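PDB 1VYF: 14 kDa fatty acid-binding protein from Schistosoma mansoni, which binds long-chain fatty acids such as oleic and arachidonic acid inside a beta-barrel and may transport them in the cytoplasm. Local coordinates for residues Phe6-Asp19 and Arg32-Met46. Numbering follows the deposited sequence. Where two conformers were deposited one is given.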
ATOM      1  N   PHE A   6       5.094  -1.422 -12.788  1.00 33.19           N
ATOM      2  CA  PHE A   6       5.288  -1.086 -11.358  1.00 32.94           C
ATOM      3  C   PHE A   6       6.723  -0.873 -10.937  1.00 32.37           C
ATOM      4  O   PHE A   6       6.981  -0.280  -9.900  1.00 31.76           O
ATOM      5  CB  PHE A   6       4.761  -2.218 -10.476  1.00 32.18           C
ATOM      6  CG  PHE A   6       3.285  -2.159 -10.234  1.00 32.94           C
ATOM      7  CD1 PHE A   6       2.406  -2.708 -11.143  1.00 35.83           C
ATOM      8  CD2 PHE A   6       2.776  -1.613  -9.056  1.00 32.50           C
ATOM      9  CE1 PHE A   6       1.056  -2.657 -10.909  1.00 34.74           C
ATOM     10  CE2 PHE A   6       1.435  -1.562  -8.835  1.00 31.36           C
ATOM     11  CZ  PHE A   6       0.576  -2.073  -9.768  1.00 32.55           C
ATOM     12  N   LEU A   7       7.666  -1.431 -11.703  1.00 33.24           N
ATOM     13  CA  LEU A   7       9.060  -1.520 -11.280  1.00 33.19           C
ATOM     14  C   LEU A   7       9.727  -0.182 -11.205  1.00 33.15           C
ATOM     15  O   LEU A   7       9.615   0.619 -12.102  1.00 32.89           O
ATOM     16  CB  LEU A   7       9.848  -2.423 -12.230  1.00 33.87           C
ATOM     17  CG  LEU A   7       9.289  -3.828 -12.423  1.00 34.84           C
ATOM     18  CD1 LEU A   7      10.217  -4.589 -13.373  1.00 37.31           C
ATOM     19  CD2 LEU A   7       9.171  -4.543 -11.128  1.00 37.55           C
ATOM     20  N   GLY A   8      10.453   0.042 -10.119  1.00 33.27           N
ATOM     21  CA  GLY A   8      11.110   1.303  -9.877  1.00 32.42           C
ATOM     22  C   GLY A   8      10.602   1.959  -8.595  1.00 32.09           C
ATOM     23  O   GLY A   8      10.069   1.290  -7.702  1.00 32.35           O
ATOM     24  N   LYS A   9      10.749   3.269  -8.520  1.00 31.95           N
ATOM     25  CA  LYS A   9      10.431   4.018  -7.315  1.00 33.22           C
ATOM     26  C   LYS A   9       9.331   5.029  -7.546  1.00 32.74           C
ATOM     27  O   LYS A   9       9.217   5.605  -8.640  1.00 33.09           O
ATOM     28  CB  LYS A   9      11.655   4.792  -6.839  1.00 34.20           C
ATOM     29  CG  LYS A   9      12.781   3.957  -6.350  1.00 37.49           C
ATOM     30  CD  LYS A   9      13.720   4.830  -5.455  1.00 41.99           C
ATOM     31  CE  LYS A   9      14.763   3.984  -4.796  1.00 43.15           C
ATOM     32  NZ  LYS A   9      16.064   4.389  -5.353  1.00 46.75           N
ATOM     33  N   TRP A  10       8.584   5.306  -6.474  1.00 30.81           N
ATOM     34  CA  TRP A  10       7.368   6.120  -6.526  1.00 30.05           C
ATOM     35  C   TRP A  10       7.330   6.987  -5.278  1.00 29.49           C
ATOM     36  O   TRP A  10       7.723   6.522  -4.238  1.00 29.47           O
ATOM     37  CB  TRP A  10       6.114   5.209  -6.549  1.00 28.66           C
ATOM     38  CG  TRP A  10       6.058   4.307  -7.728  1.00 28.98           C
ATOM     39  CD1 TRP A  10       6.610   3.050  -7.835  1.00 28.32           C
ATOM     40  CD2 TRP A  10       5.411   4.560  -8.977  1.00 29.26           C
ATOM     41  NE1 TRP A  10       6.355   2.533  -9.077  1.00 30.74           N
ATOM     42  CE2 TRP A  10       5.637   3.444  -9.804  1.00 29.56           C
ATOM     43  CE3 TRP A  10       4.657   5.625  -9.485  1.00 26.76           C
ATOM     44  CZ2 TRP A  10       5.127   3.358 -11.108  1.00 28.64           C
ATOM     45  CZ3 TRP A  10       4.144   5.531 -10.758  1.00 26.34           C
ATOM     46  CH2 TRP A  10       4.389   4.410 -11.560  1.00 27.39           C
ATOM     47  N   LYS A  11       6.914   8.248  -5.388  1.00 29.64           N
ATOM     48  CA  LYS A  11       6.805   9.103  -4.219  1.00 29.24           C
ATOM     49  C   LYS A  11       5.381   9.649  -4.139  1.00 27.73           C
ATOM     50  O   LYS A  11       4.801  10.087  -5.135  1.00 26.57           O
ATOM     51  CB  LYS A  11       7.857  10.228  -4.233  1.00 29.75           C
ATOM     52  CG  LYS A  11       7.854  11.107  -2.967  1.00 33.43           C
ATOM     53  CD  LYS A  11       8.901  12.236  -3.045  1.00 38.60           C
ATOM     54  CE  LYS A  11       9.206  12.825  -1.680  1.00 42.35           C
ATOM     55  NZ  LYS A  11      10.613  13.337  -1.624  1.00 43.60           N
ATOM     56  N   LEU A  12       4.811   9.584  -2.942  1.00 26.46           N
ATOM     57  CA  LEU A  12       3.480  10.124  -2.680  1.00 26.21           C
ATOM     58  C   LEU A  12       3.424  11.582  -3.052  1.00 27.70           C
ATOM     59  O   LEU A  12       4.247  12.344  -2.536  1.00 26.59           O
ATOM     60  CB  LEU A  12       3.107  10.035  -1.192  1.00 26.25           C
ATOM     61  CG  LEU A  12       1.664  10.489  -0.887  1.00 25.92           C
ATOM     62  CD1 LEU A  12       0.655   9.439  -1.361  1.00 25.84           C
ATOM     63  CD2 LEU A  12       1.536  10.708   0.585  1.00 28.64           C
ATOM     64  N   SER A  13       2.455  11.929  -3.905  1.00 28.19           N
ATOM     65  CA  SER A  13       2.185  13.322  -4.352  1.00 29.86           C
ATOM     66  C   SER A  13       0.932  13.943  -3.802  1.00 30.09           C
ATOM     67  O   SER A  13       0.921  15.157  -3.520  1.00 28.91           O
ATOM     68  CB  SER A  13       2.184  13.432  -5.887  1.00 30.45           C
ATOM     69  OG  SER A  13       1.197  12.631  -6.526  1.00 36.28           O
ATOM     70  N   GLU A  14      -0.129  13.142  -3.637  1.00 28.52           N
ATOM     71  CA  GLU A  14      -1.400  13.626  -3.108  1.00 28.81           C
ATOM     72  C   GLU A  14      -2.161  12.563  -2.345  1.00 28.22           C
ATOM     73  O   GLU A  14      -2.154  11.383  -2.734  1.00 26.95           O
ATOM     74  CB  GLU A  14      -2.362  14.068  -4.202  1.00 29.11           C
ATOM     75  CG  GLU A  14      -1.804  14.801  -5.378  1.00 32.24           C
ATOM     76  CD  GLU A  14      -2.864  14.878  -6.443  1.00 36.03           C
ATOM     77  OE1 GLU A  14      -2.989  13.931  -7.256  1.00 36.63           O
ATOM     78  OE2 GLU A  14      -3.634  15.854  -6.384  1.00 38.39           O
ATOM     79  N   SER A  15      -2.897  13.011  -1.337  1.00 26.91           N
ATOM     80  CA  SER A  15      -3.702  12.134  -0.519  1.00 27.22           C
ATOM     81  C   SER A  15      -5.090  12.759  -0.306  1.00 27.08           C
ATOM     82  O   SER A  15      -5.189  13.921   0.077  1.00 27.64           O
ATOM     83  CB  SER A  15      -3.018  11.939   0.814  1.00 27.40           C
ATOM     84  OG  SER A  15      -3.668  10.941   1.538  1.00 27.38           O
ATOM     85  N   HIS A  16      -6.136  11.987  -0.521  1.00 25.90           N
ATOM     86  CA  HIS A  16      -7.521  12.425  -0.363  1.00 26.50           C
ATOM     87  C   HIS A  16      -8.311  11.502   0.549  1.00 26.76           C
ATOM     88  O   HIS A  16      -8.400  10.295   0.320  1.00 26.07           O
ATOM     89  CB  HIS A  16      -8.203  12.455  -1.752  0.50 26.48           C
ATOM     90  CG  HIS A  16      -9.680  12.743  -1.716  0.50 27.33           C
ATOM     91  ND1 HIS A  16     -10.192  14.025  -1.749  0.50 28.81           N
ATOM     92  CD2 HIS A  16     -10.751  11.916  -1.671  0.50 28.23           C
ATOM     93  CE1 HIS A  16     -11.512  13.972  -1.725  0.50 28.18           C
ATOM     94  NE2 HIS A  16     -11.877  12.706  -1.654  0.50 26.74           N
ATOM     95  N   ASN A  17      -8.875  12.074   1.603  1.00 26.71           N
ATOM     96  CA  ASN A  17      -9.720  11.330   2.553  1.00 26.49           C
ATOM     97  C   ASN A  17      -9.037  10.251   3.409  1.00 26.26           C
ATOM     98  O   ASN A  17      -9.715   9.341   3.899  1.00 26.34           O
ATOM     99  CB  ASN A  17     -10.970  10.756   1.856  1.00 27.34           C
ATOM    100  CG  ASN A  17     -12.169  10.610   2.812  1.00 28.36           C
ATOM    101  OD1 ASN A  17     -12.380  11.468   3.657  1.00 30.01           O
ATOM    102  ND2 ASN A  17     -12.927   9.529   2.683  1.00 27.18           N
ATOM    103  N   PHE A  18      -7.731  10.363   3.600  1.00 25.93           N
ATOM    104  CA  PHE A  18      -6.977   9.318   4.296  1.00 27.45           C
ATOM    105  C   PHE A  18      -7.241   9.304   5.803  1.00 28.85           C
ATOM    106  O   PHE A  18      -7.247   8.226   6.403  1.00 28.14           O
ATOM    107  CB  PHE A  18      -5.482   9.467   4.015  1.00 27.22           C
ATOM    108  CG  PHE A  18      -4.619   8.262   4.415  1.00 27.51           C
ATOM    109  CD1 PHE A  18      -4.961   6.961   4.065  1.00 31.38           C
ATOM    110  CD2 PHE A  18      -3.463   8.456   5.120  1.00 30.00           C
ATOM    111  CE1 PHE A  18      -4.145   5.874   4.421  1.00 29.53           C
ATOM    112  CE2 PHE A  18      -2.644   7.371   5.480  1.00 32.32           C
ATOM    113  CZ  PHE A  18      -3.007   6.076   5.109  1.00 31.07           C
ATOM    114  N   ASP A  19      -7.486  10.458   6.418  1.00 28.92           N
ATOM    115  CA  ASP A  19      -7.791  10.436   7.847  1.00 31.34           C
ATOM    116  C   ASP A  19      -9.057   9.646   8.184  1.00 31.50           C
ATOM    117  O   ASP A  19      -9.115   8.986   9.223  1.00 31.83           O
ATOM    118  CB  ASP A  19      -7.849  11.818   8.455  1.00 31.33           C
ATOM    119  CG  ASP A  19      -7.837  11.766   9.980  1.00 34.73           C
ATOM    120  OD1 ASP A  19      -6.761  11.463  10.534  1.00 34.09           O
ATOM    121  OD2 ASP A  19      -8.860  11.990  10.692  1.00 37.05           O
ATOM    122  N   ARG A  32      -1.729   8.738  13.459  1.00 31.94           N
ATOM    123  CA  ARG A  32      -2.595   9.339  12.442  1.00 33.35           C
ATOM    124  C   ARG A  32      -1.986  10.651  11.960  1.00 34.01           C
ATOM    125  O   ARG A  32      -1.916  10.903  10.739  1.00 33.93           O
ATOM    126  CB  ARG A  32      -4.018   9.553  12.972  1.00 33.33           C
ATOM    127  CG  ARG A  32      -4.893   8.363  12.780  1.00 33.96           C
ATOM    128  CD  ARG A  32      -6.234   8.418  13.504  1.00 34.76           C
ATOM    129  NE  ARG A  32      -7.044   9.532  13.017  1.00 34.52           N
ATOM    130  CZ  ARG A  32      -7.847  10.258  13.783  1.00 37.99           C
ATOM    131  NH1 ARG A  32      -7.993   9.981  15.070  1.00 38.97           N
ATOM    132  NH2 ARG A  32      -8.533  11.263  13.253  1.00 38.84           N
ATOM    133  N   GLN A  33      -1.484  11.469  12.888  1.00 35.24           N
ATOM    134  CA  GLN A  33      -0.920  12.761  12.494  1.00 35.81           C
ATOM    135  C   GLN A  33       0.309  12.566  11.611  1.00 36.07           C
ATOM    136  O   GLN A  33       0.475  13.293  10.619  1.00 35.70           O
ATOM    137  CB  GLN A  33      -0.563  13.663  13.684  1.00 36.27           C
ATOM    138  CG  GLN A  33      -1.746  14.092  14.611  1.00 39.34           C
ATOM    139  CD  GLN A  33      -3.094  14.311  13.910  1.00 42.93           C
ATOM    140  OE1 GLN A  33      -3.303  15.330  13.254  1.00 45.99           O
ATOM    141  NE2 GLN A  33      -4.004  13.362  14.059  1.00 45.03           N
ATOM    142  N   ILE A  34       1.180  11.624  11.986  1.00 35.29           N
ATOM    143  CA  ILE A  34       2.321  11.224  11.158  1.00 35.04           C
ATOM    144  C   ILE A  34       1.845  10.743   9.790  1.00 34.41           C
ATOM    145  O   ILE A  34       2.383  11.175   8.769  1.00 35.14           O
ATOM    146  CB  ILE A  34       3.207  10.129  11.854  1.00 35.47           C
ATOM    147  CG1 ILE A  34       3.889  10.697  13.105  1.00 36.57           C
ATOM    148  CG2 ILE A  34       4.306   9.587  10.907  1.00 37.02           C
ATOM    149  CD1 ILE A  34       4.275   9.612  14.120  1.00 36.87           C
ATOM    150  N   GLY A  35       0.828   9.894   9.762  1.00 33.57           N
ATOM    151  CA  GLY A  35       0.250   9.384   8.519  1.00 33.88           C
ATOM    152  C   GLY A  35      -0.357  10.452   7.615  1.00 34.63           C
ATOM    153  O   GLY A  35      -0.353  10.294   6.374  1.00 35.01           O
ATOM    154  N   ASN A  36      -0.841  11.548   8.221  1.00 33.84           N
ATOM    155  CA  ASN A  36      -1.381  12.684   7.455  1.00 35.13           C
ATOM    156  C   ASN A  36      -0.315  13.696   6.973  1.00 35.84           C
ATOM    157  O   ASN A  36      -0.653  14.642   6.257  1.00 36.18           O
ATOM    158  CB  ASN A  36      -2.500  13.387   8.252  1.00 34.85           C
ATOM    159  CG  ASN A  36      -3.740  12.494   8.447  1.00 34.11           C
ATOM    160  OD1 ASN A  36      -4.080  11.694   7.576  1.00 31.96           O
ATOM    161  ND2 ASN A  36      -4.415  12.637   9.585  1.00 35.49           N
ATOM    162  N   THR A  37       0.951  13.473   7.334  1.00 36.37           N
ATOM    163  CA  THR A  37       2.040  14.390   7.017  1.00 37.88           C
ATOM    164  C   THR A  37       3.153  13.771   6.149  1.00 37.80           C
ATOM    165  O   THR A  37       3.596  14.411   5.182  1.00 38.46           O
ATOM    166  CB  THR A  37       2.682  15.000   8.283  1.00 38.57           C
ATOM    167  OG1 THR A  37       3.451  14.006   8.971  1.00 42.00           O
ATOM    168  CG2 THR A  37       1.646  15.481   9.306  1.00 38.74           C
ATOM    169  N   VAL A  38       3.625  12.562   6.481  1.00 36.63           N
ATOM    170  CA  VAL A  38       4.787  12.010   5.771  1.00 36.39           C
ATOM    171  C   VAL A  38       4.425  11.647   4.349  1.00 35.13           C
ATOM    172  O   VAL A  38       3.293  11.267   4.048  1.00 33.08           O
ATOM    173  CB  VAL A  38       5.431  10.749   6.430  1.00 36.78           C
ATOM    174  CG1 VAL A  38       6.044  11.101   7.759  1.00 39.15           C
ATOM    175  CG2 VAL A  38       4.432   9.587   6.535  1.00 37.65           C
ATOM    176  N   THR A  39       5.433  11.743   3.491  1.00 35.24           N
ATOM    177  CA  THR A  39       5.292  11.423   2.080  1.00 34.76           C
ATOM    178  C   THR A  39       6.311  10.336   1.771  1.00 33.54           C
ATOM    179  O   THR A  39       7.501  10.597   1.559  1.00 34.50           O
ATOM    180  CB  THR A  39       5.509  12.666   1.216  1.00 35.81           C
ATOM    181  OG1 THR A  39       6.713  13.301   1.613  1.00 37.84           O
ATOM    182  CG2 THR A  39       4.469  13.695   1.507  1.00 36.93           C
ATOM    183  N   PRO A  40       5.865   9.087   1.810  1.00 30.13           N
ATOM    184  CA  PRO A  40       6.773   7.977   1.598  1.00 28.86           C
ATOM    185  C   PRO A  40       7.214   7.822   0.164  1.00 27.53           C
ATOM    186  O   PRO A  40       6.539   8.264  -0.749  1.00 25.91           O
ATOM    187  CB  PRO A  40       5.926   6.765   2.014  1.00 28.75           C
ATOM    188  CG  PRO A  40       4.854   7.329   2.767  1.00 30.34           C
ATOM    189  CD  PRO A  40       4.501   8.617   2.088  1.00 31.04           C
ATOM    190  N   THR A  41       8.345   7.159  -0.006  1.00 28.37           N
ATOM    191  CA  THR A  41       8.792   6.613  -1.267  1.00 29.06           C
ATOM    192  C   THR A  41       8.648   5.087  -1.278  1.00 29.42           C
ATOM    193  O   THR A  41       8.995   4.419  -0.328  1.00 30.68           O
ATOM    194  CB  THR A  41      10.232   7.033  -1.476  1.00 29.04           C
ATOM    195  OG1 THR A  41      10.255   8.432  -1.759  1.00 32.80           O
ATOM    196  CG2 THR A  41      10.853   6.397  -2.737  1.00 30.94           C
ATOM    197  N   VAL A  42       8.096   4.549  -2.359  1.00 30.07           N
ATOM    198  CA  VAL A  42       7.794   3.123  -2.488  1.00 30.18           C
ATOM    199  C   VAL A  42       8.578   2.565  -3.697  1.00 29.92           C
ATOM    200  O   VAL A  42       8.585   3.127  -4.769  1.00 29.28           O
ATOM    201  CB  VAL A  42       6.284   2.866  -2.607  1.00 30.97           C
ATOM    202  CG1 VAL A  42       5.974   1.392  -2.770  1.00 30.74           C
ATOM    203  CG2 VAL A  42       5.554   3.379  -1.368  1.00 31.95           C
ATOM    204  N   THR A  43       9.284   1.474  -3.477  1.00 29.90           N
ATOM    205  CA  THR A  43      10.081   0.832  -4.510  1.00 29.26           C
ATOM    206  C   THR A  43       9.517  -0.562  -4.761  1.00 29.21           C
ATOM    207  O   THR A  43       9.329  -1.332  -3.835  1.00 29.95           O
ATOM    208  CB  THR A  43      11.556   0.740  -4.063  1.00 29.05           C
ATOM    209  OG1 THR A  43      12.084   2.047  -3.786  1.00 28.25           O
ATOM    210  CG2 THR A  43      12.466   0.186  -5.168  1.00 28.87           C
ATOM    211  N   PHE A  44       9.304  -0.923  -6.018  1.00 30.04           N
ATOM    212  CA  PHE A  44       8.894  -2.292  -6.367  1.00 30.41           C
ATOM    213  C   PHE A  44      10.020  -2.980  -7.150  1.00 31.45           C
ATOM    214  O   PHE A  44      10.587  -2.396  -8.055  1.00 30.44           O
ATOM    215  CB  PHE A  44       7.651  -2.311  -7.265  1.00 30.39           C
ATOM    216  CG  PHE A  44       6.382  -1.859  -6.573  1.00 31.23           C
ATOM    217  CD1 PHE A  44       6.018  -0.537  -6.566  1.00 32.58           C
ATOM    218  CD2 PHE A  44       5.555  -2.777  -5.945  1.00 30.18           C
ATOM    219  CE1 PHE A  44       4.836  -0.119  -5.904  1.00 32.26           C
ATOM    220  CE2 PHE A  44       4.373  -2.359  -5.279  1.00 31.34           C
ATOM    221  CZ  PHE A  44       4.023  -1.038  -5.279  1.00 32.97           C
ATOM    222  N   THR A  45      10.315  -4.218  -6.795  1.00 33.33           N
ATOM    223  CA  THR A  45      11.149  -5.092  -7.642  1.00 36.26           C
ATOM    224  C   THR A  45      10.406  -6.402  -7.805  1.00 38.03           C
ATOM    225  O   THR A  45       9.563  -6.759  -6.986  1.00 38.59           O
ATOM    226  CB  THR A  45      12.548  -5.324  -7.028  1.00 35.72           C
ATOM    227  OG1 THR A  45      12.438  -6.090  -5.825  1.00 37.50           O
ATOM    228  CG2 THR A  45      13.143  -4.052  -6.560  1.00 37.39           C
ATOM    229  N   MET A  46      10.684  -7.107  -8.897  1.00 41.03           N
ATOM    230  CA  MET A  46      10.044  -8.393  -9.183  1.00 43.08           C
ATOM    231  C   MET A  46      11.177  -9.389  -9.442  1.00 44.50           C
ATOM    232  O   MET A  46      11.951  -9.216 -10.389  1.00 43.94           O
ATOM    233  CB  MET A  46       9.096  -8.281 -10.394  1.00 44.06           C
ATOM    234  CG  MET A  46       8.313  -9.555 -10.722  1.00 46.76           C
ATOM    235  SD  MET A  46       6.973  -9.966  -9.590  1.00 51.80           S
ATOM    236  CE  MET A  46       5.574  -9.889 -10.633  1.00 53.25           C
TER
HETATM  237  O   HOH W   1      -6.516  13.648  12.229  1.00 42.28           O
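Asp19 OD1 is held from opposite faces of its carboxylate plane, by Arg32 NE on one side and Asn36 ND2 on the other. Asn36 ND2 lies 2.8 Å from Asp19 OD1, which sits in the plane of the amide. Arg32 comes side-on and closes a salt bridge. Arg32 NH2 meets the syn lone pair of Asp19 OD2 at 2.7 Å, and Arg32 NE reaches Asp19 OD1 at 3.2 Å. Asp19 CG stands anti to the backbone N (chi1 -166°), which carries the carboxylate to both partners. A water gives a further bond to Asp19 OD1 and accepts one from Gln33 NE2. Asp19 OD1 thus accepts three bonds and OD2 one, which together hold the rotation of the carboxylate. Nearby, the Phe18 ring turns its edge to Gly35 O.

The strands pair antiparallel, with two-way backbone bonds at Gly8-Phe44 and Trp10-Val42. Leu12 N donates to Pro40 O, and Leu12 CB packs on Pro40 CD at 3.8 Å. On the face of Trp10 and Phe44 lies an aromatic cluster. Phe6 points its edge, through CD2, over the centre of the Phe44 ring, with the planes 73° apart. Trp10 CD1 meets the edge of that ring at 3.9 Å from Phe44 CD1. The indole is fixed by a straight bond from Trp10 NE1 to Phe6 O, 3.0 Å long. On the other face, the Lys9 chain runs beside Thr43.

Gly35 touches the bound oleic acid, and Phe18 makes a cation-pi contact with Arg129, a fatty-acid-binding residue. The contact links helices 18-24 and 29-35 at one end and pairs strands 8-16 and 41-47 at the other; strand 8-16 has strand 125-133 on its other side.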